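Local coordinates for coiled-coil and C2 domain-containing protein 1-like (Drosophila melanogaster, PDB 6EI6), which binds monophosphorylated phosphoinositides and regulates endosomal protein sorting through the ESCRT pathway, probably keeping the ESCRT-III subunit shrub from polymerising inappropriately, at residues Met51-Thr56 against Arg104-Val109; Leu120-Val125 against Val144-Leu149; His191-Glu196 against Val215-Leu220. All blocks are in the same frame, centred on the assembly; numbering follows the deposited sequence.

Interaction 1: residues Met51-Thr56 against Arg104-Val109; sequences MMCKNT and RSFNIV. With SO4 (sulfate ion), chain E.
Met52 O, a carbonyl oxygen of helix 34-62, meets the edge of the Phe106 ring, lying 3.6 Å from Phe106 CE2 and in the plane of the ring. The same oxygen takes the helical bond from Thr56 N at 3.0 Å and a second, weak one from Thr56 OG1. That hydroxyl has chi1 at -68°, anti to the carbonyl carbon of its own residue, which sets OG1 beside the backbone N, within weak bonding distance of Met52 O one turn earlier. There it also borders the ring edge, 3.3 Å from Phe106 CD2 and again in the ring plane. Further round the ring, Cys53 SG comes to 4.2 Å from Phe106 CZ. Met52 bends at its last torsion (chi3 56°), which brings the methyl CE over one face, 4.0 Å from the centroid of the Phe106 ring and offset toward the rim. SD stands farther back on an oblique line, so in this Met-aromatic contact the methyl does the touching, as a CH-pi interaction. Met52 CE reaches a second partner as well, Ile108 CD1 at 3.9 Å. Beyond the two segments, Phe106 meets Phe72 edge-to-face and Trp265 with the planes inclined. Elsewhere on the helix, Lys54 NZ gives a weak bond to a sulfate probably from the crystallisation liquor. Chemically, the ring offers its pi face to a methyl whose C-H bonds are probably slightly polarised by the neighbouring sulfur, and its C-H edge to two oxygens of the helix, with Arg104 O also in the plane there. The slightly positive ring hydrogens probably suit those oxygens, although the contact remains mostly apolar packing of segment 104-109, which leads from strand 99-102 toward the C2 sandwich, against helix 34-62.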
loop_
_atom_site.group_PDB
_atom_site.type_symbol
_atom_site.label_atom_id
_atom_site.label_comp_id
_atom_site.label_asym_id
_atom_site.label_seq_id
_atom_site.Cartn_x
_atom_site.Cartn_y
_atom_site.Cartn_z
ATOM N N MET A 51 -9.801 -0.674 -10.588
ATOM C CA MET A 51 -8.743 -0.610 -9.590
ATOM C C MET A 51 -9.282 -0.817 -8.186
ATOM O O MET A 51 -8.668 -1.531 -7.381
ATOM C CB MET A 51 -8.012 0.730 -9.660
ATOM C CG MET A 51 -6.750 0.773 -8.798
ATOM S SD MET A 51 -5.448 -0.327 -9.450
ATOM C CE MET A 51 -5.097 0.487 -10.988
ATOM N N MET A 52 -10.419 -0.183 -7.861
ATOM C CA MET A 52 -10.974 -0.324 -6.516
ATOM C C MET A 52 -11.407 -1.761 -6.256
ATOM O O MET A 52 -11.193 -2.293 -5.162
ATOM C CB MET A 52 -12.147 0.629 -6.311
ATOM C CG MET A 52 -11.739 2.062 -5.954
ATOM S SD MET A 52 -13.150 3.123 -5.464
ATOM C CE MET A 52 -13.842 2.157 -4.120
ATOM N N CYS A 53 -12.000 -2.406 -7.254
ATOM C CA CYS A 53 -12.379 -3.809 -7.112
ATOM C C CYS A 53 -11.176 -4.684 -6.796
ATOM O O CYS A 53 -11.240 -5.537 -5.907
ATOM C CB CYS A 53 -13.060 -4.313 -8.387
ATOM S SG CYS A 53 -14.628 -3.515 -8.635
ATOM N N LYS A 54 -10.076 -4.500 -7.536
ATOM C CA LYS A 54 -8.899 -5.350 -7.358
ATOM C C LYS A 54 -8.235 -5.094 -6.010
ATOM O O LYS A 54 -7.956 -6.045 -5.268
ATOM C CB LYS A 54 -7.932 -5.136 -8.519
ATOM C CG LYS A 54 -8.506 -5.714 -9.772
ATOM C CD LYS A 54 -7.674 -5.465 -10.988
ATOM C CE LYS A 54 -8.261 -6.269 -12.161
ATOM N NZ LYS A 54 -7.645 -5.928 -13.480
ATOM N N ASN A 55 -8.024 -3.813 -5.658
ATOM C CA ASN A 55 -7.474 -3.455 -4.350
ATOM C C ASN A 55 -8.266 -4.099 -3.220
ATOM O O ASN A 55 -7.694 -4.746 -2.332
ATOM C CB ASN A 55 -7.459 -1.931 -4.157
ATOM C CG ASN A 55 -6.422 -1.209 -5.037
ATOM O OD1 ASN A 55 -5.654 -1.835 -5.753
ATOM N ND2 ASN A 55 -6.432 0.124 -4.998
ATOM N N THR A 56 -9.592 -3.888 -3.211
ATOM C CA THR A 56 -10.425 -4.444 -2.147
ATOM C C THR A 56 -10.374 -5.970 -2.159
ATOM O O THR A 56 -10.234 -6.603 -1.104
ATOM C CB THR A 56 -11.865 -3.936 -2.285
ATOM O OG1 THR A 56 -11.900 -2.538 -2.013
ATOM C CG2 THR A 56 -12.803 -4.634 -1.290
ATOM N N ARG A 104 -22.400 1.027 -4.886
ATOM C CA ARG A 104 -21.765 -0.218 -4.495
ATOM C C ARG A 104 -21.256 -0.055 -3.077
ATOM O O ARG A 104 -20.638 0.963 -2.760
ATOM C CB ARG A 104 -20.606 -0.568 -5.426
ATOM C CG ARG A 104 -21.042 -0.984 -6.789
ATOM C CD ARG A 104 -21.867 -2.255 -6.712
ATOM N NE ARG A 104 -22.268 -2.651 -8.053
ATOM C CZ ARG A 104 -23.332 -2.170 -8.687
ATOM N NH1 ARG A 104 -24.128 -1.296 -8.085
ATOM N NH2 ARG A 104 -23.606 -2.583 -9.918
ATOM N N SER A 105 -21.513 -1.051 -2.230
ATOM C CA SER A 105 -21.037 -1.014 -0.852
ATOM C C SER A 105 -19.626 -1.587 -0.835
ATOM O O SER A 105 -19.433 -2.799 -0.935
ATOM C CB SER A 105 -21.970 -1.799 0.060
ATOM O OG SER A 105 -23.332 -1.604 -0.313
ATOM N N PHE A 106 -18.633 -0.718 -0.794
ATOM C CA PHE A 106 -17.335 -1.100 -0.266
ATOM C C PHE A 106 -17.358 -0.685 1.187
ATOM O O PHE A 106 -18.074 0.252 1.568
ATOM C CB PHE A 106 -16.179 -0.414 -0.990
ATOM C CG PHE A 106 -16.019 -0.831 -2.435
ATOM C CD1 PHE A 106 -17.081 -0.742 -3.327
ATOM C CD2 PHE A 106 -14.802 -1.301 -2.902
ATOM C CE1 PHE A 106 -16.932 -1.124 -4.658
ATOM C CE2 PHE A 106 -14.645 -1.690 -4.241
ATOM C CZ PHE A 106 -15.713 -1.598 -5.113
ATOM N N ASN A 107 -16.623 -1.395 2.017
ATOM C CA ASN A 107 -16.707 -0.954 3.400
ATOM C C ASN A 107 -15.398 -0.291 3.787
ATOM O O ASN A 107 -14.728 -0.738 4.722
ATOM C CB ASN A 107 -17.047 -2.117 4.322
ATOM C CG ASN A 107 -17.533 -1.658 5.670
ATOM O OD1 ASN A 107 -17.826 -0.478 5.876
ATOM N ND2 ASN A 107 -17.607 -2.582 6.605
ATOM N N ILE A 108 -15.038 0.775 3.061
ATOM C CA ILE A 108 -13.657 1.260 3.073
ATOM C C ILE A 108 -13.256 1.715 4.469
ATOM O O ILE A 108 -12.110 1.510 4.898
ATOM C CB ILE A 108 -13.464 2.384 2.034
ATOM C CG1 ILE A 108 -13.718 1.842 0.631
ATOM C CG2 ILE A 108 -12.049 2.987 2.127
ATOM C CD1 ILE A 108 -14.353 2.860 -0.282
ATOM N N VAL A 109 -14.195 2.309 5.210
ATOM C CA VAL A 109 -13.895 2.847 6.533
ATOM C C VAL A 109 -13.582 1.762 7.567
ATOM O O VAL A 109 -13.066 2.083 8.644
ATOM C CB VAL A 109 -15.070 3.793 6.899
ATOM C CG1 VAL A 109 -15.310 3.921 8.397
ATOM C CG2 VAL A 109 -14.827 5.184 6.301
HETATM S S SO4 E . -5.684 -9.205 -12.062
HETATM O O1 SO4 E . -7.122 -9.503 -12.072
HETATM O O2 SO4 E . -5.366 -8.338 -13.205
HETATM O O3 SO4 E . -5.291 -8.552 -10.800
HETATM O O4 SO4 E . -4.945 -10.463 -12.209
#

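Interaction 2: residues Leu120-Val125 against Val144-Leu149; sequences LEIVVV and VEFPLL
Ile122 and Val144 mark the closest approach of the two backbones, with their CA atoms 8.6 Å apart, because strand 119-128 and strand 140-145 belong to different sheets and meet through side chains alone. Leu120, Ile122 and Val124 point toward 144-149, and Val144 and Phe146 answer from the other layer. At one end Leu120 and Phe146 reach toward each other tip to tip, and Leu120 CD2 is a tight 3.4 Å from Phe146 CE2. Phe146 has CG anti to its backbone N (chi1 -179°), which directs CG toward the opposite sheet. Leu120 CD1 touches the same ring carbon, Phe146 CE2, at 3.7 Å, both branches coming from one side of the ring plane. Ile122 works through its far methyl: CD1 lies 3.8 Å from Phe146 CD2 and equally far from Val144 CG1, filling the notch between the ring and the valine. Val144 in turn divides its branches, CG1 going to Ile122 and CG2 to Val124 CG2 at 3.9 Å; in each of these two pairs the side chains run past each other in opposite directions. Pro147 CD covers the ring face turned away from Leu120, which probably limits how the ring can turn. This is the hydrophobic interior of a C2 beta sandwich. Strand 119-128 lies between 171-176 and 241-249 in one four-stranded sheet, while 140-145 lies next to 192-199 in the other, whose Phe195 packs on both Ile122 and Val144. Helix 182-190 closes the end near Leu120 through Phe188 and touches Pro147 through Ile187.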
loop_
_atom_site.group_PDB
_atom_site.type_symbol
_atom_site.label_atom_id
_atom_site.label_comp_id
_atom_site.label_asym_id
_atom_site.label_seq_id
_atom_site.Cartn_x
_atom_site.Cartn_y
_atom_site.Cartn_z
ATOM N N LEU A 120 -1.223 4.526 12.648
ATOM C CA LEU A 120 -0.461 3.794 11.653
ATOM C C LEU A 120 0.359 2.737 12.370
ATOM O O LEU A 120 1.014 3.034 13.373
ATOM C CB LEU A 120 0.441 4.734 10.859
ATOM C CG LEU A 120 1.240 4.032 9.772
ATOM C CD1 LEU A 120 1.262 4.836 8.481
ATOM C CD2 LEU A 120 2.643 3.793 10.281
ATOM N N GLU A 121 0.321 1.512 11.860
ATOM C CA GLU A 121 1.079 0.404 12.417
ATOM C C GLU A 121 2.193 -0.011 11.460
ATOM O O GLU A 121 1.976 -0.107 10.248
ATOM C CB GLU A 121 0.167 -0.790 12.698
ATOM C CG GLU A 121 0.885 -1.946 13.363
ATOM C CD GLU A 121 -0.037 -3.091 13.678
ATOM O OE1 GLU A 121 -0.503 -3.170 14.842
ATOM O OE2 GLU A 121 -0.302 -3.905 12.755
ATOM N N ILE A 122 3.386 -0.268 12.009
ATOM C CA ILE A 122 4.527 -0.788 11.253
ATOM C C ILE A 122 4.880 -2.163 11.804
ATOM O O ILE A 122 4.976 -2.341 13.024
ATOM C CB ILE A 122 5.739 0.152 11.325
ATOM C CG1 ILE A 122 5.398 1.472 10.656
ATOM C CG2 ILE A 122 6.946 -0.479 10.653
ATOM C CD1 ILE A 122 6.310 2.594 11.051
ATOM N N VAL A 123 5.055 -3.135 10.911
ATOM C CA VAL A 123 5.390 -4.501 11.288
ATOM C C VAL A 123 6.710 -4.855 10.626
ATOM O O VAL A 123 6.807 -4.859 9.391
ATOM C CB VAL A 123 4.304 -5.497 10.867
ATOM C CG1 VAL A 123 4.659 -6.881 11.355
ATOM C CG2 VAL A 123 2.931 -5.061 11.395
ATOM N N VAL A 124 7.726 -5.135 11.440
ATOM C CA VAL A 124 8.984 -5.682 10.947
ATOM C C VAL A 124 8.845 -7.197 11.039
ATOM O O VAL A 124 8.772 -7.757 12.133
ATOM C CB VAL A 124 10.188 -5.161 11.745
ATOM C CG1 VAL A 124 11.499 -5.568 11.086
ATOM C CG2 VAL A 124 10.134 -3.643 11.877
ATOM N N VAL A 125 8.793 -7.863 9.891
ATOM C CA VAL A 125 8.369 -9.255 9.831
ATOM C C VAL A 125 9.547 -10.224 9.857
ATOM O O VAL A 125 9.490 -11.254 10.522
ATOM C CB VAL A 125 7.474 -9.492 8.592
ATOM C CG1 VAL A 125 7.026 -10.928 8.538
ATOM C CG2 VAL A 125 6.276 -8.561 8.617
ATOM N N VAL A 144 13.585 1.699 13.123
ATOM C CA VAL A 144 12.476 2.204 12.323
ATOM C C VAL A 144 12.376 3.699 12.552
ATOM O O VAL A 144 12.371 4.155 13.700
ATOM C CB VAL A 144 11.150 1.518 12.688
ATOM C CG1 VAL A 144 10.003 2.128 11.862
ATOM C CG2 VAL A 144 11.253 -0.006 12.495
ATOM N N GLU A 145 12.296 4.455 11.471
ATOM C CA GLU A 145 12.212 5.905 11.529
ATOM C C GLU A 145 11.015 6.348 10.696
ATOM O O GLU A 145 10.997 6.151 9.478
ATOM C CB GLU A 145 13.506 6.533 11.021
ATOM C CG GLU A 145 13.498 8.046 11.006
ATOM C CD GLU A 145 14.877 8.608 10.836
ATOM O OE1 GLU A 145 15.809 7.817 10.586
ATOM O OE2 GLU A 145 15.032 9.839 10.944
ATOM N N PHE A 146 10.011 6.923 11.354
ATOM C CA PHE A 146 8.767 7.347 10.714
ATOM C C PHE A 146 8.646 8.864 10.804
ATOM O O PHE A 146 8.629 9.406 11.921
ATOM C CB PHE A 146 7.559 6.668 11.384
ATOM C CG PHE A 146 6.251 7.031 10.753
ATOM C CD1 PHE A 146 5.662 8.267 10.991
ATOM C CD2 PHE A 146 5.629 6.155 9.883
ATOM C CE1 PHE A 146 4.481 8.619 10.374
ATOM C CE2 PHE A 146 4.442 6.501 9.263
ATOM C CZ PHE A 146 3.866 7.732 9.510
ATOM N N PRO A 147 8.510 9.592 9.697
ATOM C CA PRO A 147 8.507 11.060 9.785
ATOM C C PRO A 147 7.257 11.589 10.482
ATOM O O PRO A 147 6.149 11.100 10.256
ATOM C CB PRO A 147 8.567 11.508 8.316
ATOM C CG PRO A 147 7.984 10.388 7.549
ATOM C CD PRO A 147 8.258 9.111 8.326
ATOM N N LEU A 148 7.444 12.595 11.344
ATOM C CA LEU A 148 6.312 13.246 12.003
ATOM C C LEU A 148 6.276 14.733 11.658
ATOM O O LEU A 148 6.743 15.133 10.584
ATOM C CB LEU A 148 6.362 13.025 13.518
ATOM C CG LEU A 148 6.235 11.561 13.983
ATOM C CD1 LEU A 148 6.250 11.422 15.485
ATOM C CD2 LEU A 148 4.993 10.874 13.435
ATOM N N LEU A 149 5.730 15.556 12.556
ATOM C CA LEU A 149 5.472 16.966 12.259
ATOM C C LEU A 149 6.743 17.799 12.315
ATOM O O LEU A 149 7.569 17.638 13.220
ATOM C CB LEU A 149 4.459 17.556 13.235
ATOM C CG LEU A 149 3.018 17.062 13.162
ATOM C CD1 LEU A 149 2.563 16.874 11.713
ATOM C CD2 LEU A 149 2.872 15.782 13.982
#

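Interaction 3: residues His191-Glu196 against Val215-Leu220; sequences HGVKFE and VKLQPL. With SO4 (sulfate ion), chain C.
His191 O receives Leu217 N at 2.9 Å, almost straight at 174°, at the open end of an antiparallel beta hairpin of strands 192-199 and 208-216 in the C2 sandwich. Val193 and Val215 make the hydrogen-bonded pair next to it, each N bound to the other's O. Between these bonds lies the non-hydrogen-bonded pair Gly192 and Lys216, with CA atoms 4.0 Å apart. Gly192 CA sits 3.1 Å from Val215 O, and on this backbone a CB would probably clash with that oxygen. Toward the interior, Val193 CG2 packs against Leu217 CD2 at 3.7 Å, and Val215 CG2 leans obliquely on the Phe195 ring at CE1. At the outer border a sulfate, probably from the crystallisation liquor, is gripped by three N-H donors. His191 ND1 points to O2 at 2.9 Å, the oxygen lying in the plane of the imidazole; Gly192 N binds O1 and Lys216 NZ binds O3. An alanine at His191 would remove the imidazole and would probably leave sulfate O2 without its ND1 bond, the anion then resting on Gly192 N and Lys216 NZ. The end of helix 182-190 probably helps position this shell: His191 is the first residue to leave helical geometry, and its side chain touches Arg186. Leu217 also packs on Ile187 and Phe188 of that helix. Lys216 turns at chi2 (-58°), which puts CD 3.9 Å from His191 O, and beyond it NZ stands 3.2 Å from sulfate O3 while also bonding to the carbonyl oxygen of Arg190.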
loop_
_atom_site.group_PDB
_atom_site.type_symbol
_atom_site.label_atom_id
_atom_site.label_comp_id
_atom_site.label_asym_id
_atom_site.label_seq_id
_atom_site.Cartn_x
_atom_site.Cartn_y
_atom_site.Cartn_z
ATOM N N HIS A 191 6.760 10.890 1.101
ATOM C CA HIS A 191 7.829 10.452 1.996
ATOM C C HIS A 191 7.619 8.991 2.376
ATOM O O HIS A 191 6.698 8.326 1.892
ATOM C CB HIS A 191 7.895 11.381 3.216
ATOM C CG HIS A 191 8.220 12.805 2.862
ATOM N ND1 HIS A 191 9.310 13.156 2.088
ATOM C CD2 HIS A 191 7.592 13.965 3.165
ATOM C CE1 HIS A 191 9.341 14.469 1.937
ATOM N NE2 HIS A 191 8.311 14.984 2.583
ATOM N N GLY A 192 8.496 8.485 3.239
ATOM C CA GLY A 192 8.516 7.070 3.523
ATOM C C GLY A 192 9.007 6.768 4.923
ATOM O O GLY A 192 9.329 7.663 5.707
ATOM N N VAL A 193 9.042 5.470 5.225
ATOM C CA VAL A 193 9.534 4.914 6.479
ATOM C C VAL A 193 10.893 4.272 6.218
ATOM O O VAL A 193 11.041 3.510 5.255
ATOM C CB VAL A 193 8.548 3.867 7.020
ATOM C CG1 VAL A 193 8.989 3.366 8.369
ATOM C CG2 VAL A 193 7.150 4.449 7.063
ATOM N N LYS A 194 11.871 4.548 7.086
ATOM C CA LYS A 194 13.240 4.066 6.927
ATOM C C LYS A 194 13.496 2.896 7.875
ATOM O O LYS A 194 13.220 2.995 9.072
ATOM C CB LYS A 194 14.236 5.204 7.188
ATOM C CG LYS A 194 15.735 4.851 6.962
ATOM C CD LYS A 194 16.701 5.923 7.561
ATOM C CE LYS A 194 17.045 7.028 6.564
ATOM N NZ LYS A 194 17.704 8.198 7.219
ATOM N N PHE A 195 14.017 1.790 7.341
ATOM C CA PHE A 195 14.389 0.619 8.133
ATOM C C PHE A 195 15.894 0.420 8.037
ATOM O O PHE A 195 16.418 0.190 6.945
ATOM C CB PHE A 195 13.682 -0.643 7.640
ATOM C CG PHE A 195 12.203 -0.584 7.750
ATOM C CD1 PHE A 195 11.440 0.026 6.757
ATOM C CD2 PHE A 195 11.561 -1.124 8.853
ATOM C CE1 PHE A 195 10.079 0.108 6.870
ATOM C CE2 PHE A 195 10.191 -1.061 8.965
ATOM C CZ PHE A 195 9.445 -0.439 7.966
ATOM N N GLU A 196 16.589 0.460 9.170
ATOM C CA GLU A 196 18.035 0.241 9.197
ATOM C C GLU A 196 18.337 -1.083 9.880
ATOM O O GLU A 196 17.926 -1.300 11.020
ATOM C CB GLU A 196 18.744 1.402 9.883
ATOM C CG GLU A 196 18.672 2.648 9.046
ATOM C CD GLU A 196 19.198 3.867 9.762
ATOM O OE1 GLU A 196 19.566 3.735 10.942
ATOM O OE2 GLU A 196 19.241 4.960 9.148
ATOM N N VAL A 215 10.667 2.575 2.442
ATOM C CA VAL A 215 9.355 2.226 1.896
ATOM C C VAL A 215 8.476 3.473 1.820
ATOM O O VAL A 215 8.158 4.084 2.849
ATOM C CB VAL A 215 8.686 1.134 2.736
ATOM C CG1 VAL A 215 7.315 0.809 2.168
ATOM C CG2 VAL A 215 9.595 -0.089 2.781
ATOM N N LYS A 216 8.094 3.856 0.601
ATOM C CA LYS A 216 7.225 5.014 0.398
ATOM C C LYS A 216 5.832 4.760 0.974
ATOM O O LYS A 216 5.273 3.666 0.840
ATOM C CB LYS A 216 7.103 5.340 -1.093
ATOM C CG LYS A 216 8.375 5.812 -1.731
ATOM C CD LYS A 216 8.883 7.042 -1.014
ATOM C CE LYS A 216 9.380 8.058 -2.006
ATOM N NZ LYS A 216 9.787 9.295 -1.286
ATOM N N LEU A 217 5.257 5.785 1.594
ATOM C CA LEU A 217 3.953 5.634 2.224
ATOM C C LEU A 217 2.781 5.804 1.252
ATOM O O LEU A 217 1.646 5.454 1.605
ATOM C CB LEU A 217 3.831 6.637 3.382
ATOM C CG LEU A 217 4.590 6.255 4.657
ATOM C CD1 LEU A 217 4.623 7.402 5.649
ATOM C CD2 LEU A 217 3.979 5.004 5.293
ATOM N N GLN A 218 3.028 6.296 0.038
ATOM C CA GLN A 218 1.927 6.769 -0.793
ATOM C C GLN A 218 0.910 5.700 -1.203
ATOM O O GLN A 218 -0.259 6.075 -1.385
ATOM C CB GLN A 218 2.490 7.515 -2.019
ATOM C CG GLN A 218 2.623 6.687 -3.270
ATOM C CD GLN A 218 1.342 6.603 -4.073
ATOM O OE1 GLN A 218 0.590 7.578 -4.154
ATOM N NE2 GLN A 218 1.077 5.427 -4.655
ATOM N N PRO A 219 1.243 4.401 -1.358
ATOM C CA PRO A 219 0.168 3.409 -1.552
ATOM C C PRO A 219 -0.935 3.473 -0.513
ATOM O O PRO A 219 -2.053 3.024 -0.794
ATOM C CB PRO A 219 0.910 2.068 -1.476
ATOM C CG PRO A 219 2.247 2.362 -2.026
ATOM C CD PRO A 219 2.574 3.776 -1.539
ATOM N N LEU A 220 -0.654 3.975 0.694
ATOM C CA LEU A 220 -1.670 4.042 1.734
ATOM C C LEU A 220 -2.697 5.144 1.476
ATOM O O LEU A 220 -3.674 5.256 2.232
ATOM C CB LEU A 220 -1.015 4.220 3.112
ATOM C CG LEU A 220 -0.221 2.963 3.496
ATOM C CD1 LEU A 220 0.452 3.133 4.827
ATOM C CD2 LEU A 220 -1.054 1.689 3.489
HETATM S S SO4 C . 11.748 10.194 2.313
HETATM O O1 SO4 C . 11.069 10.284 3.617
HETATM O O2 SO4 C . 11.561 11.432 1.538
HETATM O O3 SO4 C . 11.202 9.048 1.562
HETATM O O4 SO4 C . 13.187 10.016 2.547
#

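Interactions 2 and 3 touch, their centres 8 Å apart, and their apolar side chains share the interior of the sandwich, because strands 140-145 and 192-199 are neighbours in the same sheet. Glu145 N and Lys194 O, 3.0 Å apart, probably form a hydrogen bond between them, and Phe146 CD2 packs 3.6 Å from Val193 CG2. Interaction 1 joins helix 34-62 to the segment leading into the sandwich: its centre is about 25 Å from that of interaction 2, on the opposite side of the chain's centre, and about 23 Å from that of interaction 3, with nearest atoms about 7 Å apart. The sulfates beside interactions 1 and 3 are separate sites.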